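PDB 5ZRU: alpha-1,3-glucanase from Bacillus circulans, which probably hydrolyses the alpha-1,3-glycosidic bonds of alpha-1,3-glucan, a task carried out by the GH87 catalytic unit that this chain represents. Local coordinates for residues K241-T246 with R272-L277; M302-T307 with P332-N337; G326-T331 with F356-S361; I180-N185 with I219-A224. One frame throughout, in Å; residues are numbered along the deposited sequence.

Contact 1: residues K241-T246 with R272-L277; sequences KINNIT and RVTGQL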
loop_
_atom_site.group_PDB
_atom_site.type_symbol
_atom_site.label_atom_id
_atom_site.label_comp_id
_atom_site.label_asym_id
_atom_site.label_seq_id
_atom_site.Cartn_x
_atom_site.Cartn_y
_atom_site.Cartn_z
ATOM N N LYS A 241 14.835 -0.815 26.869
ATOM C CA LYS A 241 14.881 -0.884 25.418
ATOM C C LYS A 241 15.976 -1.850 24.977
ATOM O O LYS A 241 16.955 -2.080 25.694
ATOM C CB LYS A 241 15.094 0.513 24.819
ATOM C CG LYS A 241 13.809 1.357 24.857
ATOM C CD LYS A 241 13.906 2.690 24.131
ATOM C CE LYS A 241 14.557 3.747 25.007
ATOM N NZ LYS A 241 13.825 3.970 26.291
ATOM N N ILE A 242 15.779 -2.448 23.790
ATOM C CA ILE A 242 16.720 -3.398 23.204
ATOM C C ILE A 242 17.755 -2.637 22.388
ATOM O O ILE A 242 17.419 -1.697 21.660
ATOM C CB ILE A 242 15.975 -4.434 22.336
ATOM C CG1 ILE A 242 15.229 -5.427 23.233
ATOM C CG2 ILE A 242 16.944 -5.188 21.416
ATOM C CD1 ILE A 242 14.322 -6.385 22.475
ATOM N N ASN A 243 19.022 -3.039 22.512
ATOM C CA ASN A 243 20.089 -2.437 21.721
ATOM C C ASN A 243 20.024 -2.933 20.283
ATOM O O ASN A 243 19.610 -2.191 19.392
ATOM C CB ASN A 243 21.463 -2.734 22.341
ATOM C CG ASN A 243 21.740 -1.902 23.596
ATOM O OD1 ASN A 243 21.401 -0.723 23.660
ATOM N ND2 ASN A 243 22.368 -2.518 24.592
ATOM N N ASN A 244 20.419 -4.181 20.038
ATOM C CA ASN A 244 20.402 -4.739 18.693
ATOM C C ASN A 244 19.673 -6.074 18.688
ATOM O O ASN A 244 19.802 -6.864 19.627
ATOM C CB ASN A 244 21.831 -4.921 18.155
ATOM C CG ASN A 244 22.639 -3.641 18.218
ATOM O OD1 ASN A 244 22.368 -2.692 17.482
ATOM N ND2 ASN A 244 23.654 -3.610 19.091
ATOM N N ILE A 245 18.918 -6.341 17.629
ATOM C CA ILE A 245 18.250 -7.636 17.533
ATOM C C ILE A 245 18.017 -7.972 16.068
ATOM O O ILE A 245 17.695 -7.101 15.254
ATOM C CB ILE A 245 16.941 -7.668 18.361
ATOM C CG1 ILE A 245 16.393 -9.099 18.435
ATOM C CG2 ILE A 245 15.886 -6.681 17.810
ATOM C CD1 ILE A 245 15.233 -9.261 19.419
ATOM N N THR A 246 18.222 -9.243 15.732
ATOM C CA THR A 246 17.920 -9.778 14.415
ATOM C C THR A 246 16.852 -10.850 14.554
ATOM O O THR A 246 17.004 -11.779 15.354
ATOM C CB THR A 246 19.178 -10.344 13.757
ATOM O OG1 THR A 246 20.114 -9.277 13.566
ATOM C CG2 THR A 246 18.847 -10.984 12.401
ATOM N N ARG A 272 10.807 -1.555 20.578
ATOM C CA ARG A 272 11.439 -0.622 21.516
ATOM C C ARG A 272 12.949 -0.825 21.408
ATOM O O ARG A 272 13.583 -1.416 22.289
ATOM C CB ARG A 272 10.931 -0.831 22.955
ATOM C CG ARG A 272 9.432 -0.639 23.116
ATOM C CD ARG A 272 9.022 0.803 22.858
ATOM N NE ARG A 272 7.584 0.998 23.031
ATOM C CZ ARG A 272 6.946 2.138 22.775
ATOM N NH1 ARG A 272 7.617 3.192 22.322
ATOM N NH2 ARG A 272 5.633 2.223 22.968
ATOM N N VAL A 273 13.508 -0.361 20.295
ATOM C CA VAL A 273 14.883 -0.635 19.893
ATOM C C VAL A 273 15.614 0.698 19.750
ATOM O O VAL A 273 15.095 1.629 19.123
ATOM C CB VAL A 273 14.922 -1.422 18.568
ATOM C CG1 VAL A 273 16.351 -1.543 18.035
ATOM C CG2 VAL A 273 14.274 -2.809 18.743
ATOM N N THR A 274 16.822 0.785 20.320
ATOM C CA THR A 274 17.633 1.990 20.200
ATOM C C THR A 274 18.811 1.833 19.258
ATOM O O THR A 274 19.350 2.845 18.800
ATOM C CB THR A 274 18.171 2.432 21.569
ATOM O OG1 THR A 274 18.911 1.362 22.165
ATOM C CG2 THR A 274 17.035 2.818 22.478
ATOM N N GLY A 275 19.242 0.607 18.984
ATOM C CA GLY A 275 20.301 0.390 18.028
ATOM C C GLY A 275 19.748 -0.115 16.713
ATOM O O GLY A 275 18.879 0.520 16.118
ATOM N N GLN A 276 20.223 -1.264 16.254
ATOM C CA GLN A 276 19.898 -1.754 14.924
ATOM C C GLN A 276 19.034 -3.000 15.030
ATOM O O GLN A 276 19.450 -4.006 15.618
ATOM C CB GLN A 276 21.162 -2.057 14.128
ATOM C CG GLN A 276 20.880 -2.600 12.744
ATOM C CD GLN A 276 22.147 -2.956 12.007
ATOM O OE1 GLN A 276 22.913 -3.809 12.451
ATOM N NE2 GLN A 276 22.391 -2.281 10.890
ATOM N N LEU A 277 17.842 -2.940 14.454
ATOM C CA LEU A 277 17.047 -4.144 14.293
ATOM C C LEU A 277 17.097 -4.575 12.833
ATOM O O LEU A 277 17.232 -3.747 11.927
ATOM C CB LEU A 277 15.605 -3.925 14.756
ATOM C CG LEU A 277 14.671 -2.984 14.003
ATOM C CD1 LEU A 277 13.939 -3.737 12.905
ATOM C CD2 LEU A 277 13.666 -2.343 14.975
HETATM O O HOH W 1 20.441 -6.569 14.357
#

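Contact 2: residues M302-T307 with P332-N337; sequences MDNFGT and PAIIAN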
loop_
_atom_site.group_PDB
_atom_site.type_symbol
_atom_site.label_atom_id
_atom_site.label_comp_id
_atom_site.label_asym_id
_atom_site.label_seq_id
_atom_site.Cartn_x
_atom_site.Cartn_y
_atom_site.Cartn_z
ATOM N N MET A 302 5.470 -0.942 14.611
ATOM C CA MET A 302 5.195 0.299 15.328
ATOM C C MET A 302 6.366 0.713 16.210
ATOM O O MET A 302 7.179 -0.115 16.624
ATOM C CB MET A 302 3.967 0.163 16.241
ATOM C CG MET A 302 2.673 -0.109 15.536
ATOM S SD MET A 302 1.357 -0.456 16.736
ATOM C CE MET A 302 1.517 -2.238 16.966
ATOM N N ASP A 303 6.420 2.025 16.484
ATOM C CA ASP A 303 7.178 2.676 17.562
ATOM C C ASP A 303 8.655 2.906 17.227
ATOM O O ASP A 303 8.939 3.645 16.278
ATOM C CB ASP A 303 6.967 1.910 18.870
ATOM C CG ASP A 303 5.512 1.943 19.298
ATOM O OD1 ASP A 303 4.928 3.053 19.282
ATOM O OD2 ASP A 303 4.941 0.881 19.616
ATOM N N ASN A 304 9.606 2.328 17.981
ATOM C CA ASN A 304 11.009 2.783 17.962
ATOM C C ASN A 304 11.890 1.861 17.115
ATOM O O ASN A 304 12.253 0.767 17.551
ATOM C CB ASN A 304 11.576 2.872 19.380
ATOM C CG ASN A 304 10.733 3.721 20.299
ATOM O OD1 ASN A 304 10.323 3.268 21.368
ATOM N ND2 ASN A 304 10.485 4.962 19.908
ATOM N N PHE A 305 12.297 2.332 15.939
ATOM C CA PHE A 305 12.996 1.485 14.979
ATOM C C PHE A 305 14.518 1.667 14.999
ATOM O O PHE A 305 15.216 0.987 14.246
ATOM C CB PHE A 305 12.468 1.744 13.559
ATOM C CG PHE A 305 11.076 1.191 13.279
ATOM C CD1 PHE A 305 9.948 1.760 13.853
ATOM C CD2 PHE A 305 10.903 0.134 12.386
ATOM C CE1 PHE A 305 8.667 1.273 13.572
ATOM C CE2 PHE A 305 9.620 -0.360 12.087
ATOM C CZ PHE A 305 8.503 0.212 12.682
ATOM N N GLY A 306 15.053 2.561 15.826
ATOM C CA GLY A 306 16.504 2.626 15.983
ATOM C C GLY A 306 17.235 3.281 14.817
ATOM O O GLY A 306 16.684 4.104 14.083
ATOM N N THR A 307 18.501 2.889 14.645
ATOM C CA THR A 307 19.422 3.531 13.710
ATOM C C THR A 307 19.999 2.507 12.737
ATOM O O THR A 307 20.537 1.476 13.158
ATOM C CB THR A 307 20.560 4.237 14.469
ATOM O OG1 THR A 307 20.023 5.328 15.222
ATOM C CG2 THR A 307 21.613 4.773 13.504
ATOM N N PRO A 332 12.310 14.634 25.229
ATOM C CA PRO A 332 11.877 14.855 23.842
ATOM C C PRO A 332 11.877 13.554 23.040
ATOM O O PRO A 332 12.531 12.596 23.451
ATOM C CB PRO A 332 12.913 15.838 23.298
ATOM C CG PRO A 332 14.132 15.572 24.112
ATOM C CD PRO A 332 13.649 15.194 25.488
ATOM N N ALA A 333 11.133 13.522 21.936
ATOM C CA ALA A 333 10.959 12.287 21.185
ATOM C C ALA A 333 12.279 11.817 20.591
ATOM O O ALA A 333 13.116 12.622 20.173
ATOM C CB ALA A 333 9.925 12.487 20.075
ATOM N N ILE A 334 12.476 10.499 20.572
ATOM C CA ILE A 334 13.613 9.932 19.854
ATOM C C ILE A 334 13.139 9.616 18.445
ATOM O O ILE A 334 11.932 9.647 18.175
ATOM C CB ILE A 334 14.188 8.692 20.564
ATOM C CG1 ILE A 334 13.121 7.620 20.759
ATOM C CG2 ILE A 334 14.818 9.092 21.903
ATOM C CD1 ILE A 334 13.682 6.318 21.318
ATOM N N ILE A 335 14.068 9.348 17.526
ATOM C CA ILE A 335 13.701 9.127 16.132
ATOM C C ILE A 335 14.402 7.894 15.593
ATOM O O ILE A 335 15.488 7.512 16.049
ATOM C CB ILE A 335 14.029 10.331 15.219
ATOM C CG1 ILE A 335 15.541 10.459 14.993
ATOM C CG2 ILE A 335 13.428 11.626 15.781
ATOM C CD1 ILE A 335 15.914 11.425 13.867
ATOM N N ALA A 336 13.769 7.287 14.596
ATOM C CA ALA A 336 14.453 6.369 13.705
ATOM C C ALA A 336 15.251 7.164 12.682
ATOM O O ALA A 336 14.767 8.155 12.125
ATOM C CB ALA A 336 13.450 5.463 12.993
ATOM N N ASN A 337 16.479 6.718 12.437
ATOM C CA ASN A 337 17.401 7.359 11.508
ATOM C C ASN A 337 18.002 6.261 10.647
ATOM O O ASN A 337 18.576 5.304 11.177
ATOM C CB ASN A 337 18.496 8.110 12.277
ATOM C CG ASN A 337 19.228 9.140 11.438
ATOM O OD1 ASN A 337 18.827 9.475 10.325
ATOM N ND2 ASN A 337 20.311 9.669 11.993
HETATM O O HOH W 2 17.879 7.123 15.646
HETATM O O HOH W 3 21.132 8.281 14.531
#

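Contact 3: residues G326-T331 with F356-S361; sequences GDYAHT and FAQGTS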
loop_
_atom_site.group_PDB
_atom_site.type_symbol
_atom_site.label_atom_id
_atom_site.label_comp_id
_atom_site.label_asym_id
_atom_site.label_seq_id
_atom_site.Cartn_x
_atom_site.Cartn_y
_atom_site.Cartn_z
ATOM N N GLY A 326 7.553 5.914 14.389
ATOM C CA GLY A 326 7.476 7.124 15.182
ATOM C C GLY A 326 7.392 6.889 16.672
ATOM O O GLY A 326 6.676 5.996 17.138
ATOM N N ASP A 327 8.125 7.702 17.424
ATOM C CA ASP A 327 8.166 7.600 18.875
ATOM C C ASP A 327 7.116 8.497 19.507
ATOM O O ASP A 327 7.066 9.697 19.215
ATOM C CB ASP A 327 9.536 7.994 19.412
ATOM C CG ASP A 327 9.552 8.046 20.920
ATOM O OD1 ASP A 327 9.171 7.027 21.541
ATOM O OD2 ASP A 327 9.928 9.097 21.475
ATOM N N TYR A 328 6.310 7.920 20.402
ATOM C CA TYR A 328 5.372 8.682 21.217
ATOM C C TYR A 328 5.617 8.483 22.705
ATOM O O TYR A 328 4.817 8.949 23.524
ATOM C CB TYR A 328 3.927 8.310 20.853
ATOM C CG TYR A 328 3.671 8.556 19.395
ATOM C CD1 TYR A 328 3.236 9.799 18.948
ATOM C CD2 TYR A 328 3.929 7.565 18.452
ATOM C CE1 TYR A 328 3.040 10.044 17.610
ATOM C CE2 TYR A 328 3.734 7.799 17.106
ATOM C CZ TYR A 328 3.284 9.032 16.689
ATOM O OH TYR A 328 3.092 9.270 15.346
ATOM N N ALA A 329 6.717 7.833 23.080
ATOM C CA ALA A 329 6.926 7.435 24.464
ATOM C C ALA A 329 8.009 8.229 25.182
ATOM O O ALA A 329 8.169 8.055 26.394
ATOM C CB ALA A 329 7.265 5.939 24.535
ATOM N N HIS A 330 8.739 9.096 24.488
ATOM C CA HIS A 330 9.853 9.823 25.075
ATOM C C HIS A 330 9.669 11.325 24.900
ATOM O O HIS A 330 9.099 11.790 23.905
ATOM C CB HIS A 330 11.190 9.387 24.450
ATOM C CG HIS A 330 11.466 7.922 24.588
ATOM N ND1 HIS A 330 10.979 6.983 23.703
ATOM C CD2 HIS A 330 12.150 7.230 25.531
ATOM C CE1 HIS A 330 11.368 5.780 24.083
ATOM N NE2 HIS A 330 12.078 5.900 25.189
ATOM N N THR A 331 10.158 12.083 25.881
ATOM C CA THR A 331 10.171 13.540 25.811
ATOM C C THR A 331 11.576 14.008 26.161
ATOM O O THR A 331 12.035 13.778 27.299
ATOM C CB THR A 331 9.141 14.173 26.744
ATOM O OG1 THR A 331 7.839 13.673 26.423
ATOM C CG2 THR A 331 9.147 15.689 26.580
ATOM N N PHE A 356 6.377 7.526 7.720
ATOM C CA PHE A 356 7.567 8.000 8.435
ATOM C C PHE A 356 7.177 9.261 9.203
ATOM O O PHE A 356 7.132 10.350 8.630
ATOM C CB PHE A 356 8.692 8.308 7.450
ATOM C CG PHE A 356 9.341 7.089 6.835
ATOM C CD1 PHE A 356 9.199 5.833 7.411
ATOM C CD2 PHE A 356 10.112 7.212 5.676
ATOM C CE1 PHE A 356 9.818 4.707 6.835
ATOM C CE2 PHE A 356 10.739 6.100 5.107
ATOM C CZ PHE A 356 10.592 4.844 5.695
ATOM N N ALA A 357 6.909 9.132 10.501
ATOM C CA ALA A 357 6.367 10.241 11.285
ATOM C C ALA A 357 7.329 10.621 12.409
ATOM O O ALA A 357 8.372 9.994 12.606
ATOM C CB ALA A 357 4.989 9.881 11.851
ATOM N N GLN A 358 6.974 11.677 13.146
ATOM C CA GLN A 358 7.671 12.010 14.398
ATOM C C GLN A 358 9.177 12.172 14.200
ATOM O O GLN A 358 9.981 11.709 15.017
ATOM C CB GLN A 358 7.390 10.948 15.466
ATOM C CG GLN A 358 6.019 11.074 16.098
ATOM C CD GLN A 358 5.909 12.355 16.888
ATOM O OE1 GLN A 358 5.444 13.377 16.377
ATOM N NE2 GLN A 358 6.353 12.315 18.141
ATOM N N GLY A 359 9.566 12.817 13.104
ATOM C CA GLY A 359 10.958 13.116 12.864
ATOM C C GLY A 359 11.786 11.991 12.288
ATOM O O GLY A 359 13.010 12.133 12.201
ATOM N N THR A 360 11.168 10.869 11.929
ATOM C CA THR A 360 11.858 9.837 11.165
ATOM C C THR A 360 12.611 10.481 10.010
ATOM O O THR A 360 12.037 11.265 9.246
ATOM C CB THR A 360 10.843 8.825 10.624
ATOM O OG1 THR A 360 10.134 8.216 11.712
ATOM C CG2 THR A 360 11.552 7.763 9.798
ATOM N N SER A 361 13.898 10.152 9.886
ATOM C CA SER A 361 14.792 10.840 8.961
ATOM C C SER A 361 15.709 9.850 8.257
ATOM O O SER A 361 15.947 8.734 8.733
ATOM C CB SER A 361 15.650 11.897 9.685
ATOM O OG SER A 361 14.837 12.931 10.212
HETATM O O HOH W 4 10.215 9.364 16.191
#

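Contact 4: residues I180-N185 with I219-A224; sequences IARPAN and ILYIPA. With SO4 (sulfate ion), chain E.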
loop_
_atom_site.group_PDB
_atom_site.type_symbol
_atom_site.label_atom_id
_atom_site.label_comp_id
_atom_site.label_asym_id
_atom_site.label_seq_id
_atom_site.Cartn_x
_atom_site.Cartn_y
_atom_site.Cartn_z
ATOM N N ILE A 180 14.171 -20.851 4.332
ATOM C CA ILE A 180 15.492 -20.396 4.746
ATOM C C ILE A 180 15.925 -21.168 5.982
ATOM O O ILE A 180 15.155 -21.314 6.945
ATOM C CB ILE A 180 15.484 -18.888 5.020
ATOM C CG1 ILE A 180 15.138 -18.127 3.742
ATOM C CG2 ILE A 180 16.866 -18.422 5.548
ATOM C CD1 ILE A 180 14.764 -16.698 3.984
ATOM N N ALA A 181 17.175 -21.630 5.967
ATOM C CA ALA A 181 17.730 -22.442 7.035
ATOM C C ALA A 181 17.863 -21.660 8.338
ATOM O O ALA A 181 18.099 -20.450 8.351
ATOM C CB ALA A 181 19.102 -22.976 6.632
ATOM N N ARG A 182 17.725 -22.375 9.442
ATOM C CA ARG A 182 18.032 -21.809 10.749
ATOM C C ARG A 182 19.497 -21.392 10.814
ATOM O O ARG A 182 20.379 -22.226 10.551
ATOM C CB ARG A 182 17.733 -22.829 11.839
ATOM C CG ARG A 182 18.133 -22.355 13.217
ATOM C CD ARG A 182 17.620 -23.287 14.296
ATOM N NE ARG A 182 18.072 -22.834 15.608
ATOM C CZ ARG A 182 17.595 -23.283 16.766
ATOM N NH1 ARG A 182 16.633 -24.194 16.782
ATOM N NH2 ARG A 182 18.076 -22.806 17.906
ATOM N N PRO A 183 19.806 -20.140 11.137
ATOM C CA PRO A 183 21.213 -19.726 11.187
ATOM C C PRO A 183 21.973 -20.430 12.298
ATOM O O PRO A 183 21.403 -20.830 13.316
ATOM C CB PRO A 183 21.130 -18.218 11.449
ATOM C CG PRO A 183 19.764 -17.823 10.991
ATOM C CD PRO A 183 18.887 -18.995 11.269
ATOM N N ALA A 184 23.285 -20.570 12.092
ATOM C CA ALA A 184 24.151 -21.115 13.130
ATOM C C ALA A 184 24.044 -20.294 14.406
ATOM O O ALA A 184 23.949 -19.066 14.367
ATOM C CB ALA A 184 25.610 -21.145 12.654
ATOM N N ASN A 185 24.073 -20.988 15.543
ATOM C CA ASN A 185 24.120 -20.359 16.865
ATOM C C ASN A 185 23.034 -19.291 17.018
ATOM O O ASN A 185 23.275 -18.178 17.486
ATOM C CB ASN A 185 25.506 -19.773 17.140
ATOM C CG ASN A 185 25.876 -19.813 18.617
ATOM O OD1 ASN A 185 25.465 -20.717 19.349
ATOM N ND2 ASN A 185 26.658 -18.832 19.058
ATOM N N ILE A 219 20.821 -14.519 16.904
ATOM C CA ILE A 219 19.680 -14.303 16.016
ATOM C C ILE A 219 18.457 -15.023 16.566
ATOM O O ILE A 219 18.554 -16.145 17.077
ATOM C CB ILE A 219 20.014 -14.805 14.601
ATOM C CG1 ILE A 219 21.060 -13.918 13.932
ATOM C CG2 ILE A 219 18.763 -14.926 13.721
ATOM C CD1 ILE A 219 21.663 -14.570 12.708
ATOM N N LEU A 220 17.285 -14.390 16.441
ATOM C CA LEU A 220 16.011 -15.044 16.735
ATOM C C LEU A 220 15.426 -15.563 15.426
ATOM O O LEU A 220 15.056 -14.779 14.551
ATOM C CB LEU A 220 15.035 -14.088 17.427
ATOM C CG LEU A 220 13.615 -14.626 17.665
ATOM C CD1 LEU A 220 13.660 -15.979 18.348
ATOM C CD2 LEU A 220 12.775 -13.630 18.486
ATOM N N TYR A 221 15.328 -16.882 15.303
ATOM C CA TYR A 221 14.789 -17.540 14.120
ATOM C C TYR A 221 13.352 -17.979 14.372
ATOM O O TYR A 221 13.026 -18.492 15.447
ATOM C CB TYR A 221 15.656 -18.755 13.764
ATOM C CG TYR A 221 15.210 -19.569 12.558
ATOM C CD1 TYR A 221 15.261 -19.033 11.277
ATOM C CD2 TYR A 221 14.798 -20.896 12.703
ATOM C CE1 TYR A 221 14.887 -19.787 10.174
ATOM C CE2 TYR A 221 14.424 -21.662 11.600
ATOM C CZ TYR A 221 14.477 -21.091 10.340
ATOM O OH TYR A 221 14.131 -21.825 9.249
ATOM N N ILE A 222 12.493 -17.767 13.382
ATOM C CA ILE A 222 11.131 -18.284 13.399
ATOM C C ILE A 222 11.024 -19.296 12.261
ATOM O O ILE A 222 11.094 -18.907 11.087
ATOM C CB ILE A 222 10.087 -17.169 13.249
ATOM C CG1 ILE A 222 10.290 -16.101 14.323
ATOM C CG2 ILE A 222 8.663 -17.749 13.369
ATOM C CD1 ILE A 222 9.473 -14.841 14.085
ATOM N N PRO A 223 10.882 -20.597 12.550
ATOM C CA PRO A 223 10.908 -21.596 11.470
ATOM C C PRO A 223 9.654 -21.556 10.620
ATOM O O PRO A 223 8.742 -20.764 10.883
ATOM C CB PRO A 223 11.022 -22.928 12.223
ATOM C CG PRO A 223 10.381 -22.652 13.526
ATOM C CD PRO A 223 10.761 -21.224 13.873
ATOM N N ALA A 224 9.606 -22.409 9.599
ATOM C CA ALA A 224 8.425 -22.490 8.748
ATOM C C ALA A 224 7.202 -22.898 9.558
ATOM O O ALA A 224 7.289 -23.705 10.488
ATOM C CB ALA A 224 8.651 -23.497 7.618
HETATM S S SO4 E . 14.046 -25.039 14.195
HETATM O O1 SO4 E . 14.295 -25.158 12.750
HETATM O O2 SO4 E . 13.917 -23.632 14.565
HETATM O O3 SO4 E . 15.165 -25.632 14.925
HETATM O O4 SO4 E . 12.799 -25.741 14.527
#

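Contact 1: residues K241-T246 with R272-L277
N244 reaches Q276 through its side-chain oxygen, which takes a backbone N-H rather than the opposing side-chain amide. The two amide groups lie with their planes 72° apart; Q276 NE2 donates to N308 O, whereas Q276 N donates to N244 OD1 at 2.9 Å, tilted from the carbonyl plane. CG of N244 is anti to its carbonyl carbon (chi1 -54°), and the short amide beyond it accepts where the register slips by one residue. On one side of the slip I242 N donates to R272 O at 2.9 Å and T274 N to I242 O; on the other, I245 N meets Q276 O at 3.1 Å. G275 suits the slip itself, since a beta-carbon there would collide with N243 O and N244 OD1. K241 and T274 cross at about a right angle, the lysine CD resting 3.5 Å from the threonine CG2, while the ammonium group goes on to V238 O and H330 NE2. In the buried part, I245 CG2 lies 4.1 Å from L277 CB, with helix 203-216 packed against I245. Peptide groups thus do most of the joining, and the asparagine amide adds a side-chain acceptor between the two bridged pairs.

Contact 2: residues M302-T307 with P332-N337
G306 and N337 join neighbouring coils of the parallel beta-helix through one main-chain hydrogen bond, N337 N to G306 O at 3.1 Å with an N-H...O angle of 159°. The same carbonyl oxygen receives a CA-H contact from A336, and T307 CA returns one to N337 O at 3.2 Å. T307 and N337 form a single bridge; the touching parts, 304-307 and 334-337, run 43° apart. G306 has a positive phi of 75°, which a glycine adopts easily. Beside it, F305 CB touches A336 CB at 3.9 Å; the small methyl of A336 also touches V325 of strand 323-325. F305 is buried, and its ring meets F271 edge-to-face and packs against F323 and V325. N304 and I334 cross at about a right angle, with I334 CD1 3.7 Å from N304 ND2, so the isoleucine lies against a polar group whose hydrogen bonds are made with others. That amide is positioned from the second shell: OD1 accepts from R272 NH1 and ND2 donates to D327 OD1. The other oxygen of D327 accepts from I334 N, so one carboxylate holds both sides of the contact. Farther out, N337 OD1 takes a hydrogen bond from N362 ND2. On the exposed side, the T307 hydroxyl links the two segments through solvent. Water 2 lies 2.8 Å from T307 OG1 and donates to I335 O, while water 3 lies 3.2 Å from T307 OG1 and accepts from N337 ND2 at 3.0 Å.

Contact 3: residues G326-T331 with F356-S361
Q358 crosses to G326, Y328 and D327, its carbons running past G326 and the Y328 ring to the D327 carbonyl. CB lies 3.8 Å from G326 CA, an approach that suits a glycine because a beta-carbon there would be tight. CG then meets the tyrosine ring obliquely, 3.5 Å from Y328 CZ. A bend at chi2 (-66°) places CD 3.8 Å from Y328 CE1, and the amide lies nearly parallel to the ring, their planes 14° apart. At the tip, NE2 donates to D327 O at 2.9 Å, almost straight at 168°, and also to V385 O, while OE1 accepts from S383 OG. An alanine here would probably leave D327 O and V385 O without their amide donor and open a gap beside the Y328 ring. The loop that accepts is held by D327: its OD1 takes A329 N in an Asx turn and H330 ND1 from the opposite face of its carboxylate. Water 4 adds a bridge from D327 N to Q358 O, and Y328 OH is hydrogen-bonded to W324 NE1. Q358 and G359 occupy the middle of a type I' turn from A357 to T360, a tight reversal at strand 354-357, in one coil of the parallel beta-helix.

Contact 4: residues I180-N185 with I219-A224
At the start of the parallel beta-helix, the segment that leads in from the antiparallel N-terminal sheets lies across its early strand 220-222, with R182 and P183 packed on Y221. R182 CA sits over the centre of the tyrosine ring in a CH-pi contact, 3.6 Å from the centroid and 8° off the ring normal, and R182 CB lies over the same face. The opposite face is met by P223 N, nearer the rim. P183 suits the approach because its rigid ring presents CD 3.6 Å from Y221 CD1 and CB 3.9 Å from I219 CD1. CG of Y221 is anti to the backbone N (chi1 179°), which directs the side chain toward 180-183; at its far end OH donates to I180 O at 2.6 Å. A phenylalanine in its place would keep the ring's CH-pi contact but would probably leave I180 O without this donor. The extended R182 chain carries NH1 to a sulfate, probably from the crystallisation liquor, whose O3 it meets at 2.8 Å in the guanidinium plane; S188 OG also binds the ion. R182 NH2 makes a salt bridge to D191 and a hydrogen bond to S186 O. Here the contact packs the linker from the N-terminal sheets onto strand 220-222, at the beginning of the parallel beta-helix.

In the fold
Contacts 1, 2 and 3 follow one another along the beta-helix, each joining neighbouring coils, whereas contact 4 lies at its entrance and on the surface. Contact 3 is buried and depends on a glutamine amide; contacts 1 and 2 are partly buried and rely mainly on peptide groups. Bridging waters occur in contacts 1, 2 and 3. Contact 4 is instead carried by an aromatic face, a proline and one hydroxyl. Contacts 2 and 3 interlock, since their segments alternate along the chain and D327 of contact 3 bonds to both segments of contact 2. The lysine of contact 1 extends to contact 3, and T246 of contact 1 is hydrogen-bonded to L220 of contact 4 through the backbone.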